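Local atomic coordinates of M32 carboxypeptidase (Chitinophagaceae bacterium, PDB entry 7A03), a protein that probably acts as a metal-dependent carboxypeptidase of the M32 (Taq) family, removing amino acids from the C-terminal ends of peptides. Residues Q10-Y14 / N87-S91; F62-G68 / D94-K99; V83-N87 / Q282-C287. One frame throughout, in Å; residues are numbered along the deposited sequence.

Interaction 1: residues Q10-Y14 / N87-S91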
ATOM      1  N   GLN A  10     -16.063 -32.672  -0.932  1.00 36.87           N
ATOM      2  CA  GLN A  10     -16.638 -31.350  -1.141  1.00 31.43           C
ATOM      3  C   GLN A  10     -15.615 -30.239  -0.902  1.00 27.33           C
ATOM      4  O   GLN A  10     -15.568 -29.256  -1.658  1.00 27.34           O
ATOM      5  CB  GLN A  10     -17.886 -31.185  -0.266  1.00 37.15           C
ATOM      6  CG  GLN A  10     -17.688 -31.266   1.266  1.00 49.76           C
ATOM      7  CD  GLN A  10     -16.772 -32.393   1.735  1.00 61.58           C
ATOM      8  OE1 GLN A  10     -16.850 -33.521   1.241  1.00 64.35           O
ATOM      9  NE2 GLN A  10     -15.891 -32.086   2.685  1.00 61.79           N
ATOM     10  N   TYR A  11     -14.788 -30.361   0.140  1.00 22.59           N
ATOM     11  CA  TYR A  11     -13.746 -29.356   0.318  1.00 22.52           C
ATOM     12  C   TYR A  11     -12.760 -29.389  -0.842  1.00 21.62           C
ATOM     13  O   TYR A  11     -12.304 -28.336  -1.306  1.00 21.01           O
ATOM     14  CB  TYR A  11     -13.037 -29.508   1.668  1.00 22.43           C
ATOM     15  CG  TYR A  11     -12.092 -28.361   1.953  1.00 16.93           C
ATOM     16  CD1 TYR A  11     -12.551 -27.192   2.536  1.00 19.92           C
ATOM     17  CD2 TYR A  11     -10.744 -28.444   1.615  1.00 19.04           C
ATOM     18  CE1 TYR A  11     -11.697 -26.122   2.776  1.00 18.92           C
ATOM     19  CE2 TYR A  11      -9.882 -27.386   1.847  1.00 19.05           C
ATOM     20  CZ  TYR A  11     -10.365 -26.237   2.446  1.00 19.92           C
ATOM     21  OH  TYR A  11      -9.518 -25.184   2.678  1.00 19.59           O
ATOM     22  N   ALA A  12     -12.431 -30.590  -1.342  1.00 18.67           N
ATOM     23  CA  ALA A  12     -11.547 -30.677  -2.496  1.00 19.24           C
ATOM     24  C   ALA A  12     -12.170 -30.019  -3.721  1.00 19.53           C
ATOM     25  O   ALA A  12     -11.458 -29.418  -4.530  1.00 20.00           O
ATOM     26  CB  ALA A  12     -11.169 -32.134  -2.781  1.00 24.24           C
ATOM     27  N   ALA A  13     -13.501 -30.089  -3.857  1.00 19.18           N
ATOM     28  CA  ALA A  13     -14.129 -29.412  -4.994  1.00 23.81           C
ATOM     29  C   ALA A  13     -14.071 -27.897  -4.836  1.00 21.22           C
ATOM     30  O   ALA A  13     -13.854 -27.168  -5.816  1.00 19.48           O
ATOM     31  CB  ALA A  13     -15.569 -29.897  -5.181  1.00 19.69           C
ATOM     32  N   TYR A  14     -14.249 -27.408  -3.604  1.00 20.29           N
ATOM     33  CA  TYR A  14     -14.042 -25.986  -3.330  1.00 19.63           C
ATOM     34  C   TYR A  14     -12.628 -25.545  -3.710  1.00 20.81           C
ATOM     35  O   TYR A  14     -12.434 -24.521  -4.384  1.00 18.16           O
ATOM     36  CB  TYR A  14     -14.334 -25.708  -1.855  1.00 15.78           C
ATOM     37  CG  TYR A  14     -13.681 -24.462  -1.310  1.00 16.30           C
ATOM     38  CD1 TYR A  14     -14.200 -23.202  -1.591  1.00 14.88           C
ATOM     39  CD2 TYR A  14     -12.560 -24.546  -0.492  1.00 19.86           C
ATOM     40  CE1 TYR A  14     -13.602 -22.043  -1.079  1.00 14.77           C
ATOM     41  CE2 TYR A  14     -11.962 -23.413   0.014  1.00 17.47           C
ATOM     42  CZ  TYR A  14     -12.485 -22.161  -0.273  1.00 18.15           C
ATOM     43  OH  TYR A  14     -11.859 -21.042   0.253  1.00 15.57           O
ATOM     44  N   ASN A  87     -11.198 -20.541   5.590  1.00 16.69           N
ATOM     45  CA  ASN A  87     -11.271 -20.413   4.133  1.00 15.19           C
ATOM     46  C   ASN A  87     -12.706 -20.371   3.645  1.00 17.58           C
ATOM     47  O   ASN A  87     -13.083 -19.488   2.865  1.00 17.94           O
ATOM     48  CB  ASN A  87     -10.521 -21.567   3.473  1.00 15.71           C
ATOM     49  CG  ASN A  87      -9.023 -21.343   3.450  1.00 14.90           C
ATOM     50  OD1 ASN A  87      -8.560 -20.201   3.471  1.00 16.30           O
ATOM     51  ND2 ASN A  87      -8.257 -22.428   3.379  1.00 15.38           N
ATOM     52  N   ILE A  88     -13.525 -21.324   4.102  1.00 14.34           N
ATOM     53  CA  ILE A  88     -14.928 -21.360   3.691  1.00 18.39           C
ATOM     54  C   ILE A  88     -15.643 -20.075   4.106  1.00 19.05           C
ATOM     55  O   ILE A  88     -16.378 -19.473   3.314  1.00 18.72           O
ATOM     56  CB  ILE A  88     -15.628 -22.615   4.251  1.00 14.75           C
ATOM     57  CG1 ILE A  88     -14.980 -23.886   3.697  1.00 19.07           C
ATOM     58  CG2 ILE A  88     -17.120 -22.595   3.922  1.00 18.03           C
ATOM     59  CD1 ILE A  88     -14.995 -23.978   2.191  1.00 26.07           C
ATOM     60  N   ALA A  89     -15.442 -19.631   5.355  1.00 14.51           N
ATOM     61  CA  ALA A  89     -16.156 -18.448   5.845  1.00 14.91           C
ATOM     62  C   ALA A  89     -15.764 -17.195   5.065  1.00 14.96           C
ATOM     63  O   ALA A  89     -16.625 -16.389   4.671  1.00 18.85           O
ATOM     64  CB  ALA A  89     -15.904 -18.260   7.344  1.00 17.69           C
ATOM     65  N   LEU A  90     -14.463 -17.011   4.837  1.00 18.21           N
ATOM     66  CA  LEU A  90     -14.001 -15.822   4.132  1.00 17.86           C
ATOM     67  C   LEU A  90     -14.424 -15.861   2.674  1.00 19.66           C
ATOM     68  O   LEU A  90     -14.835 -14.838   2.112  1.00 19.42           O
ATOM     69  CB  LEU A  90     -12.483 -15.684   4.259  1.00 16.74           C
ATOM     70  CG  LEU A  90     -12.027 -15.276   5.661  1.00 16.02           C
ATOM     71  CD1 LEU A  90     -10.510 -15.210   5.736  1.00 15.71           C
ATOM     72  CD2 LEU A  90     -12.650 -13.947   6.042  1.00 19.01           C
ATOM     73  N   SER A  91     -14.352 -17.037   2.056  1.00 16.02           N
ATOM     74  CA  SER A  91     -14.744 -17.153   0.659  1.00 18.06           C
ATOM     75  C   SER A  91     -16.240 -16.910   0.505  1.00 18.77           C
ATOM     76  O   SER A  91     -16.674 -16.312  -0.486  1.00 20.28           O
ATOM     77  CB  SER A  91     -14.360 -18.537   0.125  1.00 15.25           C
ATOM     78  OG  SER A  91     -12.982 -18.600  -0.211  1.00 16.92           O
TER
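Y14 and I88 mark the nearest backbone approach, with CA atoms 8.5 Å apart, while the axes of 10-14 and 87-91 pass at 12.3 Å with 47° between their N-to-C directions; two tyrosines one helical turn apart bridge the gap. The CD1 methyl of I88 sits over the centre of one face of the Y14 ring: CD1 stands 3.6 Å from the Y14 ring centroid, only 8° off the normal, which defines a CH-pi contact. The same CD1 is 4.0 Å from Y11 CE1, so one methyl serves both aromatics. With CG anti to the backbone N, Y14 reaches across the gap, and its hydroxyl meets S91 at the ring edge; Y14 OH and S91 OG are 2.7 Å apart, a hydrogen bond in which either may donate. Y11 receives its bond from the amide of N87, whose ND2 lies 3.1 Å from Y11 OH with an N-H...O angle of 162°. Ring and amide are nearly coplanar here. The other hydrogen of that amide goes to Q282, and all five touching residues are buried. Together the contacts join the start of helix 9-37 to the middle of helix 82-100. L74 of helix 65-74 packs on both Y14 and I88, and P286 from the loop before helix 293-307 covers Y14, N87 and S91.

Interaction 2: residues F62-G68 / D94-K99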
ATOM      1  N   PHE A  62     -16.173 -16.789 -10.364  1.00 15.93           N
ATOM      2  CA  PHE A  62     -16.339 -16.540  -8.942  1.00 17.02           C
ATOM      3  C   PHE A  62     -17.772 -16.208  -8.555  1.00 19.50           C
ATOM      4  O   PHE A  62     -18.083 -16.179  -7.360  1.00 23.27           O
ATOM      5  CB  PHE A  62     -15.382 -15.465  -8.438  1.00 16.76           C
ATOM      6  CG  PHE A  62     -15.398 -15.339  -6.963  1.00 21.59           C
ATOM      7  CD1 PHE A  62     -15.041 -16.419  -6.172  1.00 23.47           C
ATOM      8  CD2 PHE A  62     -15.829 -14.175  -6.358  1.00 23.15           C
ATOM      9  CE1 PHE A  62     -15.068 -16.317  -4.791  1.00 22.92           C
ATOM     10  CE2 PHE A  62     -15.867 -14.071  -4.985  1.00 24.82           C
ATOM     11  CZ  PHE A  62     -15.485 -15.142  -4.202  1.00 24.09           C
ATOM     12  N   THR A  63     -18.654 -15.982  -9.524  1.00 19.32           N
ATOM     13  CA  THR A  63     -20.066 -15.753  -9.244  1.00 18.87           C
ATOM     14  C   THR A  63     -20.916 -16.969  -9.579  1.00 20.12           C
ATOM     15  O   THR A  63     -22.146 -16.895  -9.495  1.00 22.14           O
ATOM     16  CB  THR A  63     -20.581 -14.524 -10.004  1.00 24.02           C
ATOM     17  OG1 THR A  63     -20.366 -14.703 -11.415  1.00 25.78           O
ATOM     18  CG2 THR A  63     -19.893 -13.257  -9.522  1.00 21.60           C
ATOM     19  N   ALA A  64     -20.288 -18.088  -9.936  1.00 17.94           N
ATOM     20  CA  ALA A  64     -21.018 -19.251 -10.415  1.00 23.17           C
ATOM     21  C   ALA A  64     -21.930 -19.796  -9.319  1.00 21.76           C
ATOM     22  O   ALA A  64     -21.509 -19.919  -8.166  1.00 19.95           O
ATOM     23  CB  ALA A  64     -20.044 -20.349 -10.838  1.00 20.13           C
ATOM     24  N   PRO A  65     -23.177 -20.139  -9.643  1.00 22.66           N
ATOM     25  CA  PRO A  65     -24.078 -20.692  -8.611  1.00 22.84           C
ATOM     26  C   PRO A  65     -23.556 -21.948  -7.933  1.00 24.13           C
ATOM     27  O   PRO A  65     -23.809 -22.153  -6.736  1.00 24.13           O
ATOM     28  CB  PRO A  65     -25.374 -20.968  -9.394  1.00 30.30           C
ATOM     29  CG  PRO A  65     -25.299 -20.074 -10.592  1.00 31.32           C
ATOM     30  CD  PRO A  65     -23.840 -19.993 -10.950  1.00 29.14           C
ATOM     31  N   GLU A  66     -22.842 -22.804  -8.669  1.00 21.00           N
ATOM     32  CA  GLU A  66     -22.329 -24.044  -8.089  1.00 22.17           C
ATOM     33  C   GLU A  66     -21.339 -23.752  -6.971  1.00 19.53           C
ATOM     34  O   GLU A  66     -21.308 -24.452  -5.950  1.00 24.67           O
ATOM     35  CB  GLU A  66     -21.645 -24.877  -9.170  1.00 28.49           C
ATOM     36  CG  GLU A  66     -22.574 -25.367 -10.266  1.00 38.43           C
ATOM     37  CD  GLU A  66     -22.706 -24.383 -11.417  1.00 44.59           C
ATOM     38  OE1 GLU A  66     -22.131 -23.272 -11.342  1.00 39.50           O
ATOM     39  OE2 GLU A  66     -23.390 -24.732 -12.404  1.00 48.51           O
ATOM     40  N   LEU A  67     -20.528 -22.710  -7.145  1.00 21.76           N
ATOM     41  CA  LEU A  67     -19.611 -22.320  -6.084  1.00 18.65           C
ATOM     42  C   LEU A  67     -20.372 -21.832  -4.854  1.00 17.44           C
ATOM     43  O   LEU A  67     -20.011 -22.174  -3.720  1.00 19.26           O
ATOM     44  CB  LEU A  67     -18.638 -21.263  -6.604  1.00 15.80           C
ATOM     45  CG  LEU A  67     -17.631 -20.752  -5.566  1.00 18.83           C
ATOM     46  CD1 LEU A  67     -16.761 -21.893  -5.073  1.00 18.67           C
ATOM     47  CD2 LEU A  67     -16.769 -19.633  -6.151  1.00 17.16           C
ATOM     48  N   GLY A  68     -21.441 -21.049  -5.047  1.00 19.26           N
ATOM     49  CA  GLY A  68     -22.223 -20.609  -3.903  1.00 23.40           C
ATOM     50  C   GLY A  68     -22.851 -21.767  -3.153  1.00 24.06           C
ATOM     51  O   GLY A  68     -22.833 -21.808  -1.915  1.00 21.60           O
ATOM     52  N   ASP A  94     -16.641 -13.134   0.633  1.00 22.99           N
ATOM     53  CA  ASP A  94     -16.208 -12.634  -0.673  1.00 24.04           C
ATOM     54  C   ASP A  94     -17.274 -12.880  -1.736  1.00 28.71           C
ATOM     55  O   ASP A  94     -17.522 -12.026  -2.592  1.00 32.82           O
ATOM     56  CB  ASP A  94     -14.904 -13.331  -1.097  1.00 22.90           C
ATOM     57  CG  ASP A  94     -13.705 -12.986  -0.204  1.00 22.97           C
ATOM     58  OD1 ASP A  94     -13.781 -12.021   0.575  1.00 28.42           O
ATOM     59  OD2 ASP A  94     -12.665 -13.692  -0.295  1.00 23.34           O
ATOM     60  N   TYR A  95     -17.912 -14.051  -1.689  1.00 19.24           N
ATOM     61  CA  TYR A  95     -18.882 -14.437  -2.705  1.00 19.63           C
ATOM     62  C   TYR A  95     -20.177 -13.653  -2.552  1.00 24.65           C
ATOM     63  O   TYR A  95     -20.725 -13.155  -3.544  1.00 28.86           O
ATOM     64  CB  TYR A  95     -19.132 -15.941  -2.595  1.00 18.73           C
ATOM     65  CG  TYR A  95     -20.137 -16.517  -3.569  1.00 19.97           C
ATOM     66  CD1 TYR A  95     -21.494 -16.570  -3.256  1.00 20.97           C
ATOM     67  CD2 TYR A  95     -19.721 -17.039  -4.788  1.00 20.70           C
ATOM     68  CE1 TYR A  95     -22.410 -17.119  -4.149  1.00 21.31           C
ATOM     69  CE2 TYR A  95     -20.639 -17.590  -5.688  1.00 17.36           C
ATOM     70  CZ  TYR A  95     -21.971 -17.621  -5.362  1.00 20.83           C
ATOM     71  OH  TYR A  95     -22.860 -18.168  -6.254  1.00 25.68           O
ATOM     72  N   ASP A  96     -20.669 -13.506  -1.317  1.00 18.48           N
ATOM     73  CA  ASP A  96     -21.969 -12.871  -1.099  1.00 25.53           C
ATOM     74  C   ASP A  96     -21.910 -11.371  -1.354  1.00 31.43           C
ATOM     75  O   ASP A  96     -22.921 -10.760  -1.762  1.00 37.56           O
ATOM     76  CB  ASP A  96     -22.462 -13.142   0.323  1.00 31.12           C
ATOM     77  CG  ASP A  96     -23.012 -14.543   0.495  1.00 34.02           C
ATOM     78  OD1 ASP A  96     -23.406 -15.167  -0.515  1.00 31.40           O
ATOM     79  OD2 ASP A  96     -23.065 -15.015   1.649  1.00 36.68           O
ATOM     80  N   LYS A  97     -20.743 -10.765  -1.112  1.00 32.15           N
ATOM     81  CA  LYS A  97     -20.575  -9.351  -1.422  1.00 37.92           C
ATOM     82  C   LYS A  97     -21.076  -9.028  -2.829  1.00 33.24           C
ATOM     83  O   LYS A  97     -21.885  -8.112  -3.018  1.00 31.82           O
ATOM     84  CB  LYS A  97     -19.108  -8.964  -1.240  1.00 40.44           C
ATOM     85  CG  LYS A  97     -18.896  -7.495  -0.980  1.00 48.89           C
ATOM     86  CD  LYS A  97     -18.057  -6.904  -2.089  1.00 50.82           C
ATOM     87  CE  LYS A  97     -18.435  -5.464  -2.319  1.00 53.29           C
ATOM     88  NZ  LYS A  97     -17.713  -4.826  -3.454  1.00 51.18           N
ATOM     89  N   ASN A  98     -20.642  -9.807  -3.824  1.00 33.67           N
ATOM     90  CA  ASN A  98     -21.102  -9.588  -5.194  1.00 31.55           C
ATOM     91  C   ASN A  98     -22.614  -9.748  -5.314  1.00 34.02           C
ATOM     92  O   ASN A  98     -23.265  -9.039  -6.094  1.00 26.07           O
ATOM     93  CB  ASN A  98     -20.397 -10.558  -6.144  1.00 38.51           C
ATOM     94  CG  ASN A  98     -18.893 -10.387  -6.138  1.00 44.90           C
ATOM     95  OD1 ASN A  98     -18.377  -9.339  -6.518  1.00 47.77           O
ATOM     96  ND2 ASN A  98     -18.180 -11.422  -5.711  1.00 45.89           N
ATOM     97  N   LYS A  99     -23.193 -10.684  -4.563  1.00 25.59           N
ATOM     98  CA  LYS A  99     -24.621 -10.932  -4.702  1.00 31.29           C
ATOM     99  C   LYS A  99     -25.467  -9.816  -4.106  1.00 32.07           C
ATOM    100  O   LYS A  99     -26.672  -9.764  -4.373  1.00 34.42           O
ATOM    101  CB  LYS A  99     -24.986 -12.302  -4.120  1.00 35.02           C
ATOM    102  CG  LYS A  99     -24.120 -13.449  -4.659  1.00 34.02           C
ATOM    103  CD  LYS A  99     -24.448 -13.780  -6.117  1.00 32.50           C
ATOM    104  CE  LYS A  99     -23.412 -14.735  -6.719  1.00 32.91           C
ATOM    105  NZ  LYS A  99     -23.777 -15.184  -8.096  1.00 30.54           N
TER
HETATM  106  O   HOH W   1     -19.625 -14.089  -6.246  1.00 28.69           O
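F62 and Y95 supply the apolar part of this contact, each aromatic ring reaching toward the opposite segment. The F62 ring tip rests against residues 94-98 of helix 82-100, its CZ 3.6 Å from D94 CB, while D94 O and N98 ND2 sit at the ring edge, near its plane. The amide of N98 stands almost perpendicular to that ring, the planes 85° apart, which excludes parallel stacking. Y95, its CG anti to the backbone N, reaches the turn that leads into helix 65-74. There G68 CA lies over one face of the Y95 ring, 3.8 Å from its centroid and 30° off the normal, a CH-pi contact. L67 CD2 adds a looser touch on Y95.

Direct hydrogen bonds run from side chains of 94-99 to backbone carbonyls of the turn. Y95 OH donates to A64 O at 2.9 Å, coming from well above the carbonyl plane, 57° out of it. K99, its chain bent at chi2, brings NZ within 2.7 Å of T63 O, tilted slightly from that carbonyl's plane.

Water provides the third kind of link. One molecule donates to F62 O and Y95 O and accepts from N98 ND2, so that it joins two carbonyls and an amide between the segments.

Beyond the pair, D94 makes a salt bridge with R468, and F62 also packs on M18 and I21 of helix 9-37. Three successive carbonyls, those of F62, T63 and A64, thus receive a water, an ammonium and a phenol. The chemistry implies that the break between helices 44-62 and 65-74 takes donors from helix 82-100 or from water, with A64 O also receiving weak bonds from L67 N and G68 N of the helix it starts.

Interaction 3: residues V83-N87 / Q282-C287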
ATOM      1  N   VAL A  83      -8.243 -23.859   9.632  1.00 18.38           N
ATOM      2  CA  VAL A  83      -7.897 -23.206   8.375  1.00 15.91           C
ATOM      3  C   VAL A  83      -8.967 -23.449   7.315  1.00 18.17           C
ATOM      4  O   VAL A  83      -9.366 -22.520   6.605  1.00 18.47           O
ATOM      5  CB  VAL A  83      -6.488 -23.628   7.914  1.00 17.78           C
ATOM      6  CG1 VAL A  83      -6.228 -23.192   6.476  1.00 16.24           C
ATOM      7  CG2 VAL A  83      -5.450 -23.046   8.856  1.00 26.48           C
ATOM      8  N   GLN A  84      -9.450 -24.687   7.188  1.00 18.39           N
ATOM      9  CA  GLN A  84     -10.493 -24.975   6.204  1.00 14.95           C
ATOM     10  C   GLN A  84     -11.749 -24.164   6.491  1.00 17.82           C
ATOM     11  O   GLN A  84     -12.349 -23.572   5.582  1.00 17.71           O
ATOM     12  CB  GLN A  84     -10.824 -26.465   6.237  1.00 16.69           C
ATOM     13  CG  GLN A  84      -9.686 -27.358   5.746  1.00 17.28           C
ATOM     14  CD  GLN A  84     -10.007 -28.826   5.935  1.00 21.46           C
ATOM     15  OE1 GLN A  84     -10.344 -29.257   7.035  1.00 24.05           O
ATOM     16  NE2 GLN A  84      -9.922 -29.602   4.855  1.00 29.23           N
ATOM     17  N   GLN A  85     -12.172 -24.144   7.757  1.00 19.03           N
ATOM     18  CA  GLN A  85     -13.370 -23.405   8.133  1.00 18.01           C
ATOM     19  C   GLN A  85     -13.202 -21.919   7.869  1.00 16.09           C
ATOM     20  O   GLN A  85     -14.136 -21.256   7.398  1.00 17.76           O
ATOM     21  CB  GLN A  85     -13.691 -23.643   9.606  1.00 21.67           C
ATOM     22  CG  GLN A  85     -14.275 -25.011   9.902  1.00 24.86           C
ATOM     23  CD  GLN A  85     -14.872 -25.078  11.301  1.00 31.34           C
ATOM     24  OE1 GLN A  85     -15.297 -24.061  11.853  1.00 37.62           O
ATOM     25  NE2 GLN A  85     -14.894 -26.269  11.884  1.00 24.35           N
ATOM     26  N   LYS A  86     -12.018 -21.376   8.162  1.00 14.69           N
ATOM     27  CA  LYS A  86     -11.782 -19.964   7.893  1.00 15.19           C
ATOM     28  C   LYS A  86     -11.826 -19.679   6.395  1.00 15.71           C
ATOM     29  O   LYS A  86     -12.400 -18.670   5.966  1.00 17.28           O
ATOM     30  CB  LYS A  86     -10.444 -19.526   8.504  1.00 15.16           C
ATOM     31  CG  LYS A  86     -10.125 -18.036   8.323  1.00 15.19           C
ATOM     32  CD  LYS A  86     -11.024 -17.172   9.195  1.00 21.16           C
ATOM     33  CE  LYS A  86     -10.851 -17.508  10.678  1.00 21.43           C
ATOM     34  NZ  LYS A  86     -11.635 -16.605  11.555  1.00 24.13           N
ATOM     35  N   ASN A  87     -11.198 -20.541   5.590  1.00 16.69           N
ATOM     36  CA  ASN A  87     -11.271 -20.413   4.133  1.00 15.19           C
ATOM     37  C   ASN A  87     -12.706 -20.371   3.645  1.00 17.58           C
ATOM     38  O   ASN A  87     -13.083 -19.488   2.865  1.00 17.94           O
ATOM     39  CB  ASN A  87     -10.521 -21.567   3.473  1.00 15.71           C
ATOM     40  CG  ASN A  87      -9.023 -21.343   3.450  1.00 14.90           C
ATOM     41  OD1 ASN A  87      -8.560 -20.201   3.471  1.00 16.30           O
ATOM     42  ND2 ASN A  87      -8.257 -22.428   3.379  1.00 15.38           N
ATOM     43  N   GLN A 282      -1.925 -23.164   0.155  1.00 14.65           N
ATOM     44  CA  GLN A 282      -3.111 -22.334   0.270  1.00 15.11           C
ATOM     45  C   GLN A 282      -3.335 -21.464  -0.950  1.00 17.17           C
ATOM     46  O   GLN A 282      -4.146 -20.533  -0.894  1.00 14.76           O
ATOM     47  CB  GLN A 282      -3.013 -21.464   1.524  1.00 14.09           C
ATOM     48  CG  GLN A 282      -3.093 -22.257   2.781  1.00 14.07           C
ATOM     49  CD  GLN A 282      -4.464 -22.842   3.004  1.00 17.74           C
ATOM     50  OE1 GLN A 282      -5.473 -22.130   2.925  1.00 17.95           O
ATOM     51  NE2 GLN A 282      -4.518 -24.137   3.316  1.00 21.24           N
ATOM     52  N   TYR A 283      -2.639 -21.753  -2.046  1.00 17.19           N
ATOM     53  CA  TYR A 283      -2.796 -21.015  -3.291  1.00 15.91           C
ATOM     54  C   TYR A 283      -4.270 -20.899  -3.666  1.00 16.62           C
ATOM     55  O   TYR A 283      -4.995 -21.896  -3.689  1.00 15.96           O
ATOM     56  CB  TYR A 283      -2.062 -21.805  -4.367  1.00 13.32           C
ATOM     57  CG  TYR A 283      -2.241 -21.307  -5.787  1.00 13.00           C
ATOM     58  CD1 TYR A 283      -1.467 -20.268  -6.271  1.00 14.73           C
ATOM     59  CD2 TYR A 283      -3.179 -21.889  -6.647  1.00 13.92           C
ATOM     60  CE1 TYR A 283      -1.602 -19.817  -7.570  1.00 14.18           C
ATOM     61  CE2 TYR A 283      -3.314 -21.439  -7.947  1.00 13.95           C
ATOM     62  CZ  TYR A 283      -2.532 -20.407  -8.398  1.00 13.18           C
ATOM     63  OH  TYR A 283      -2.668 -19.967  -9.689  1.00 14.81           O
ATOM     64  N   GLY A 284      -4.717 -19.675  -3.937  1.00 14.05           N
ATOM     65  CA  GLY A 284      -6.093 -19.449  -4.336  1.00 15.70           C
ATOM     66  C   GLY A 284      -7.095 -19.326  -3.210  1.00 13.76           C
ATOM     67  O   GLY A 284      -8.260 -19.008  -3.475  1.00 14.60           O
ATOM     68  N   LEU A 285      -6.690 -19.541  -1.961  1.00 13.16           N
ATOM     69  CA  LEU A 285      -7.599 -19.581  -0.823  1.00 12.41           C
ATOM     70  C   LEU A 285      -7.315 -18.415   0.110  1.00 12.97           C
ATOM     71  O   LEU A 285      -6.202 -17.876   0.127  1.00 12.49           O
ATOM     72  CB  LEU A 285      -7.419 -20.895  -0.050  1.00 12.66           C
ATOM     73  CG  LEU A 285      -7.337 -22.161  -0.908  1.00 13.41           C
ATOM     74  CD1 LEU A 285      -7.194 -23.405  -0.037  1.00 15.02           C
ATOM     75  CD2 LEU A 285      -8.590 -22.299  -1.757  1.00 15.87           C
ATOM     76  N   PRO A 286      -8.301 -18.004   0.916  1.00 15.35           N
ATOM     77  CA  PRO A 286      -8.079 -16.828   1.773  1.00 15.22           C
ATOM     78  C   PRO A 286      -6.866 -16.950   2.677  1.00 13.80           C
ATOM     79  O   PRO A 286      -6.140 -15.968   2.864  1.00 13.81           O
ATOM     80  CB  PRO A 286      -9.402 -16.696   2.548  1.00 13.86           C
ATOM     81  CG  PRO A 286     -10.429 -17.321   1.617  1.00 14.42           C
ATOM     82  CD  PRO A 286      -9.693 -18.483   0.984  1.00 14.60           C
ATOM     83  N   CYS A 287      -6.597 -18.141   3.209  1.00 14.15           N
ATOM     84  CA  CYS A 287      -5.419 -18.315   4.048  1.00 14.44           C
ATOM     85  C   CYS A 287      -4.120 -18.403   3.246  1.00 15.34           C
ATOM     86  O   CYS A 287      -3.064 -18.606   3.842  1.00 14.41           O
ATOM     87  CB  CYS A 287      -5.601 -19.468   5.043  1.00 13.69           C
ATOM     88  SG  CYS A 287      -6.925 -19.144   6.249  1.00 17.52           S
TER
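N87 and Q282 face each other amide to amide, their planes only 15° apart. Such near coplanarity lets N87 ND2 donate to Q282 OE1 at 2.8 Å along an almost straight path, the N-H...O angle being 169°. The oxygen is met on a lone pair, and it lies just 8° out of the amide plane of N87. The Q282 chain is bent at chi2, which turns its amide back toward the helix and also lays it beside V83; V83 CG1 is 3.7 Å from Q282 NE2, the two side chains crossing at a slant.

The other end of the N87 amide is turned to the backbone where 286-287 begins. C287 N donates to N87 OD1 at 2.9 Å, in the carbonyl plane. P286 packs its ring against the same oxygen, with P286 CD 3.2 Å from N87 OD1, while L285 crosses N87 at about a right angle and brings CD1 to the ND2 end. Since ND2 is also bonded to Y11 OH, three hydrogen bonds fix the rotation of this buried amide and distinguish its oxygen from its nitrogen. The C287 side chain lies alongside: its CB is 4.0 Å from V83 CG1, and its SG lies at the same distance from K86 CG.

The partner segment opens with a type II beta turn, Q282 to L285, closed by L285 N bonded to Q282 O. In the fold, the loop between helices 258-277 and 293-307 is thus laid across the first turns of helix 82-100. Y14 and M18 of helix 9-37 reach P286 and L285 respectively, and R468 forms backbone hydrogen bonds with P286.

In the fold
From the N terminus, helix 9-37 runs out, helices 44-62 and 65-74 follow, and helix 82-100 then meets helix 9-37 in interaction 1, closing a loop of 72 residues. Interaction 2 starts within that loop, at 62-68, but ends beyond it at 94-99, so the two cross; it spans 25 residues. Interaction 3 leaves the same helix at 83-87 and makes the longest closure, 194 residues, to the loop 282-287. It crosses interaction 2, and it shares N87 with interaction 1, whose centre is about 7 Å away. Helix 82-100 therefore joins the N-terminal helices to the loop after helix 258-277, a helix bearing an HExxH pattern consistent with a metallopeptidase, although no metal is bound to it here.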